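Local coordinates for PLP-Dependent L-Arginine Hydroxylase MppP (Streptomyces wadayamensis, PDB 6C9B) that oxidises L-arginine with a pyridoxal phosphate cofactor, acting as an oxidase rather than an oxygenase and forming 4-hydroxy-2-ketoarginine and 2-ketoarginine, at the interface of chains A and B. Sequence-based numbering; all coordinates share one arbitrary frame. Chains: chain A/B, PLP-Dependent L-Arginine Hydroxylase MppP.

All three contacts belong to the two-fold interface of the MppP dimer. Contacts 2 and 3 are two-fold related, with Asn117 and Arg99 turned differently in the two copies, and about 16 Å apart between the centres of their C-alpha atoms: each sets Asp249, Ile250 and Arg99 of one chain against Ser91, Asn117, Asp120 and Leu121 of the other. Contact 1 lies about 24 Å from contact 2 and 21 Å from contact 3, measured the same way. In chain A, helix 243-250 of contact 3 leads to helix 256-292 of contact 1. Ser91 and Asn117 also line the product pocket, so dimer packing reaches the active site.

Contact 1: the interface of chains A and B. Residues chain A 52, 255-258; chain B 226-228.
B:Leu226, B:Leu228 and A:Ser255 carry this part of the dimer interface, a short loop of chain B packed on the start of helix 256-292 of chain A. The hydroxyl OG of A:Ser255 gives its hydrogen to the backbone carbonyl O of B:Leu226, 2.7 Å away. The donor lies in the carbonyl plane and meets the C=O at 158°. A:Ser255 stands just ahead of the helix, and the same OG takes a weak hydrogen bond from the backbone N of A:Leu257, a partial cap of the helix start. Having OG anti to the serine's own N (chi1 168°) points the hydroxyl at the partner carbonyl while leaving it near the first turn of the helix. B:Leu226 has a left-handed backbone (phi 56°), and its side chain runs toward helix 45-54, where CD1 rests on A:Ser52 CB at 3.6 Å. B:Leu228 forks over the other side of the serine. Its CD2 branch packs against A:Ser255 CB at 3.7 Å and also against A:Ile258 CD1 at 3.8 Å. B:Leu228 CD2 also lies 3.6 Å from A:Ser255 OG, so this leucine shields one side of the hydrogen bond. The other branch meets A:Leu257 at about a right angle, A:Leu257 CD2 touching B:Leu228 CD1 at 3.6 Å.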
# COMPACT_ATOMS: atom_id res chain seq x y z
N SER A 52 -0.14 -20.41 2.09
CA SER A 52 -0.93 -19.21 1.78
C SER A 52 -1.96 -19.48 0.69
O SER A 52 -3.01 -18.81 0.64
CB SER A 52 -0.01 -18.08 1.35
OG SER A 52 0.91 -17.76 2.37
N SER A 255 -0.87 -9.42 1.36
CA SER A 255 -0.58 -10.78 0.88
C SER A 255 -0.54 -11.77 2.04
O SER A 255 0.17 -11.53 3.03
CB SER A 255 0.75 -10.84 0.14
OG SER A 255 1.14 -12.20 -0.08
N PRO A 256 -1.20 -12.93 1.92
CA PRO A 256 -1.02 -13.95 2.96
C PRO A 256 0.42 -14.40 3.12
O PRO A 256 0.81 -14.84 4.22
CB PRO A 256 -1.92 -15.11 2.50
CG PRO A 256 -2.14 -14.89 1.04
CD PRO A 256 -2.16 -13.36 0.89
N LEU A 257 1.21 -14.34 2.06
CA LEU A 257 2.61 -14.74 2.18
C LEU A 257 3.35 -13.79 3.10
O LEU A 257 4.20 -14.22 3.87
CB LEU A 257 3.26 -14.78 0.80
CG LEU A 257 4.68 -15.33 0.79
CD1 LEU A 257 4.67 -16.82 1.09
CD2 LEU A 257 5.38 -15.09 -0.52
N ILE A 258 3.09 -12.49 2.99
CA ILE A 258 3.74 -11.54 3.86
C ILE A 258 3.28 -11.73 5.29
O ILE A 258 4.08 -11.63 6.23
CB ILE A 258 3.47 -10.11 3.35
CG1 ILE A 258 4.18 -9.96 2.01
CG2 ILE A 258 3.96 -9.08 4.37
CD1 ILE A 258 3.96 -8.59 1.31
N LEU B 226 -0.64 -14.46 -4.95
CA LEU B 226 -0.97 -14.23 -3.54
C LEU B 226 -0.94 -12.74 -3.24
O LEU B 226 -0.48 -12.32 -2.18
CB LEU B 226 -0.02 -14.97 -2.59
CG LEU B 226 0.08 -16.48 -2.81
CD1 LEU B 226 1.14 -17.05 -1.92
CD2 LEU B 226 -1.26 -17.14 -2.52
N ASP B 227 -1.42 -11.96 -4.20
CA ASP B 227 -1.51 -10.51 -4.05
C ASP B 227 -0.15 -9.83 -3.95
O ASP B 227 -0.05 -8.70 -3.46
CB ASP B 227 -2.35 -10.14 -2.82
CG ASP B 227 -3.84 -10.18 -3.08
OD1 ASP B 227 -4.30 -11.12 -3.76
OD2 ASP B 227 -4.55 -9.29 -2.57
N LEU B 228 0.92 -10.50 -4.38
CA LEU B 228 2.23 -9.89 -4.51
C LEU B 228 2.26 -9.23 -5.88
O LEU B 228 2.12 -9.90 -6.90
CB LEU B 228 3.33 -10.94 -4.38
CG LEU B 228 3.33 -11.60 -2.99
CD1 LEU B 228 4.20 -12.84 -3.06
CD2 LEU B 228 3.83 -10.68 -1.90

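Contact 2: the interface of chains A and B. Residues chain A 91, 117, 120-121; chain B 99, 248-250.
This is a mixed, water-bridged part of the dimer interface, tying the end of helix 243-250 of chain B to helix 116-124 of chain A close to chain A's product pocket. B:Asp249 is the main plug, meeting A:Asp120, A:Leu121 and A:Asn117. The carboxylates of A:Asp120 and B:Asp249 do not bond directly; their planes are 40° apart and a water joins them, 2.9 Å from B:Asp249 OD1 and also bound to A:Asp120 OD2. B:Asp249 OD2 holds a second water at 2.7 Å, which is also bound to the backbone O of A:Asp120. The guanidinium of B:Arg99 presents an edge to that water, in plane, NH1 and NH2 each 2.9 Å from it. With its CG anti to the backbone N (chi1 -171°) and bends farther along the chain, the arginine brings NH1 to 3.5 Å from A:Leu121 CD2. That same methyl packs on B:Asp249 CB at 3.8 Å, so an apolar contact backs the water network. A:Asn117 is poorly ordered, and its amide as modelled is doubtful: two acceptors face each other, which a turned-over amide would relieve, side-chain OD1 lying 2.7 Å from the backbone O of B:Asp249.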
# COMPACT_ATOMS: atom_id res chain seq x y z
N SER A 91 3.17 3.84 6.38
CA SER A 91 2.81 5.10 5.72
C SER A 91 1.46 5.02 5.02
O SER A 91 0.76 6.03 4.93
CB SER A 91 3.90 5.51 4.72
OG SER A 91 5.10 5.81 5.40
N ASN A 117 7.79 12.22 7.27
CA ASN A 117 6.67 11.73 6.47
C ASN A 117 5.35 11.93 7.20
O ASN A 117 4.31 12.16 6.57
CB ASN A 117 6.82 10.24 6.16
CG ASN A 117 7.66 9.97 4.93
OD1 ASN A 117 7.22 10.20 3.80
ND2 ASN A 117 8.86 9.45 5.14
N ASP A 120 4.32 15.41 6.66
CA ASP A 120 3.98 15.69 5.26
C ASP A 120 2.66 15.03 4.86
O ASP A 120 1.90 15.61 4.08
CB ASP A 120 5.09 15.25 4.31
CG ASP A 120 6.35 16.12 4.44
OD1 ASP A 120 6.23 17.25 4.95
OD2 ASP A 120 7.42 15.67 4.01
N LEU A 121 2.36 13.84 5.42
CA LEU A 121 1.08 13.20 5.15
C LEU A 121 -0.06 13.94 5.83
O LEU A 121 -1.13 14.13 5.25
CB LEU A 121 1.11 11.73 5.57
CG LEU A 121 1.97 10.83 4.68
CD1 LEU A 121 2.05 9.41 5.27
CD2 LEU A 121 1.48 10.75 3.26
N ARG B 99 -5.04 12.44 -4.89
CA ARG B 99 -4.60 13.55 -4.05
C ARG B 99 -3.82 14.56 -4.88
O ARG B 99 -3.95 15.77 -4.66
CB ARG B 99 -3.78 13.03 -2.86
CG ARG B 99 -3.50 14.16 -1.85
CD ARG B 99 -3.70 13.70 -0.42
NE ARG B 99 -2.67 12.80 0.07
CZ ARG B 99 -1.43 13.17 0.36
NH1 ARG B 99 -0.59 12.28 0.86
NH2 ARG B 99 -1.01 14.41 0.11
N SER B 248 6.50 10.08 -3.01
CA SER B 248 7.60 9.98 -2.06
C SER B 248 7.17 10.20 -0.62
O SER B 248 7.89 9.78 0.30
CB SER B 248 8.71 10.95 -2.44
OG SER B 248 8.35 12.29 -2.14
N ASP B 249 6.01 10.83 -0.38
CA ASP B 249 5.48 10.92 0.97
C ASP B 249 4.93 9.58 1.44
O ASP B 249 4.89 9.33 2.65
CB ASP B 249 4.35 11.96 1.04
CG ASP B 249 4.84 13.39 0.85
OD1 ASP B 249 6.04 13.68 1.04
OD2 ASP B 249 3.98 14.26 0.56
N ILE B 250 4.51 8.73 0.52
CA ILE B 250 3.89 7.45 0.88
C ILE B 250 4.90 6.32 0.91
O ILE B 250 4.80 5.43 1.76
CB ILE B 250 2.71 7.14 -0.07
CG1 ILE B 250 1.60 8.16 0.18
CG2 ILE B 250 2.16 5.71 0.16
CD1 ILE B 250 0.43 8.06 -0.71
O HOH W 1 1.50 14.19 1.51
O HOH W 2 7.77 13.29 3.34
O HOH W 3 10.21 9.83 2.43

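Contact 3: the interface of chains A and B. Residues chain A 99, 249-250; chain B 10, 91, 117, 120-121.
The guanidinium of A:Arg99 has a water at its edge, in plane and shared by NH1 and NH2, while NH1 ends 3.4 Å from methyl CD2 of B:Leu121; the two side chains cross at about a right angle. This water also binds A:Asp249 OD2 at 2.7 Å and the backbone O of B:Asp120, so the arginine reaches both through solvent. The A:Asp249 carboxylate is turned 39° from that of B:Asp120, the pair being bridged by another water, 2.9 Å from A:Asp249 OD1 and 2.8 Å from B:Asp120 OD2. On OD1 there is also a weak hydrogen bond from B:Asn10 ND2. These donors would be expected to ease the meeting of two acidic groups. B:Asn117, though poorly ordered, is modelled with ND2 giving a hydrogen bond to the backbone O of A:Asp249 at 2.9 Å. The carbonyl lies 21° out of the amide plane, whereas the second acceptor, B:Ser91 OG, 2.7 Å from B:Asn117 ND2, lies in it. As modelled, with CG between backbone N and carbonyl carbon (chi1 84°), ND2 reaches both acceptors. In the fold, the end of chain A's helix 243-250 sits against helix 116-124 and the start of helix 90-101 of chain B, where B:Ser91 and B:Asn117 belong to the product pocket.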
# COMPACT_ATOMS: atom_id res chain seq x y z
N ARG A 99 -6.28 11.07 6.10
CA ARG A 99 -7.52 11.33 5.38
C ARG A 99 -8.73 11.19 6.29
O ARG A 99 -9.71 11.95 6.16
CB ARG A 99 -7.64 10.37 4.20
CG ARG A 99 -6.89 10.84 3.04
CD ARG A 99 -7.82 11.09 1.84
NE ARG A 99 -7.87 9.87 1.08
CZ ARG A 99 -8.96 9.14 0.85
NH1 ARG A 99 -8.82 8.06 0.13
NH2 ARG A 99 -10.16 9.51 1.30
N ASP A 249 -11.44 1.41 0.82
CA ASP A 249 -11.24 2.07 -0.47
C ASP A 249 -9.86 1.79 -1.05
O ASP A 249 -9.69 1.78 -2.29
CB ASP A 249 -11.40 3.58 -0.31
CG ASP A 249 -12.84 4.01 0.05
OD1 ASP A 249 -13.81 3.27 -0.18
OD2 ASP A 249 -12.97 5.16 0.55
N ILE A 250 -8.87 1.55 -0.20
CA ILE A 250 -7.51 1.37 -0.66
C ILE A 250 -7.16 -0.09 -0.86
O ILE A 250 -6.49 -0.42 -1.83
CB ILE A 250 -6.52 2.06 0.29
CG1 ILE A 250 -6.77 3.58 0.25
CG2 ILE A 250 -5.07 1.73 -0.06
CD1 ILE A 250 -5.91 4.37 1.17
N ASN B 10 -19.30 -0.55 0.13
CA ASN B 10 -18.62 -0.54 -1.16
C ASN B 10 -18.37 -1.99 -1.55
O ASN B 10 -18.62 -2.91 -0.77
CB ASN B 10 -17.32 0.29 -1.12
CG ASN B 10 -16.32 -0.22 -0.09
OD1 ASN B 10 -16.22 -1.42 0.15
ND2 ASN B 10 -15.56 0.69 0.51
N SER B 91 -4.38 0.63 -6.42
CA SER B 91 -5.15 1.57 -5.60
C SER B 91 -4.26 2.57 -4.87
O SER B 91 -4.68 3.71 -4.66
CB SER B 91 -6.01 0.83 -4.58
OG SER B 91 -6.97 0.03 -5.24
N ASN B 117 -13.71 1.67 -6.34
CA ASN B 117 -12.78 2.38 -5.49
C ASN B 117 -12.12 3.53 -6.25
O ASN B 117 -11.68 4.49 -5.61
CB ASN B 117 -11.77 1.43 -4.84
CG ASN B 117 -10.62 1.12 -5.69
OD1 ASN B 117 -10.68 1.18 -6.91
ND2 ASN B 117 -9.52 0.74 -5.04
N ASP B 120 -14.44 6.22 -5.38
CA ASP B 120 -14.39 6.53 -3.95
C ASP B 120 -13.09 7.23 -3.54
O ASP B 120 -13.11 8.11 -2.66
CB ASP B 120 -14.60 5.24 -3.18
CG ASP B 120 -16.03 4.73 -3.27
OD1 ASP B 120 -16.96 5.51 -3.55
OD2 ASP B 120 -16.26 3.55 -3.00
N LEU B 121 -11.97 6.90 -4.19
CA LEU B 121 -10.71 7.58 -3.90
C LEU B 121 -10.71 8.99 -4.46
O LEU B 121 -10.24 9.92 -3.81
CB LEU B 121 -9.54 6.78 -4.45
CG LEU B 121 -9.30 5.45 -3.73
CD1 LEU B 121 -8.26 4.60 -4.52
CD2 LEU B 121 -8.88 5.66 -2.31
O HOH W 4 -11.67 7.37 -0.27
O HOH W 5 -14.34 1.62 -2.50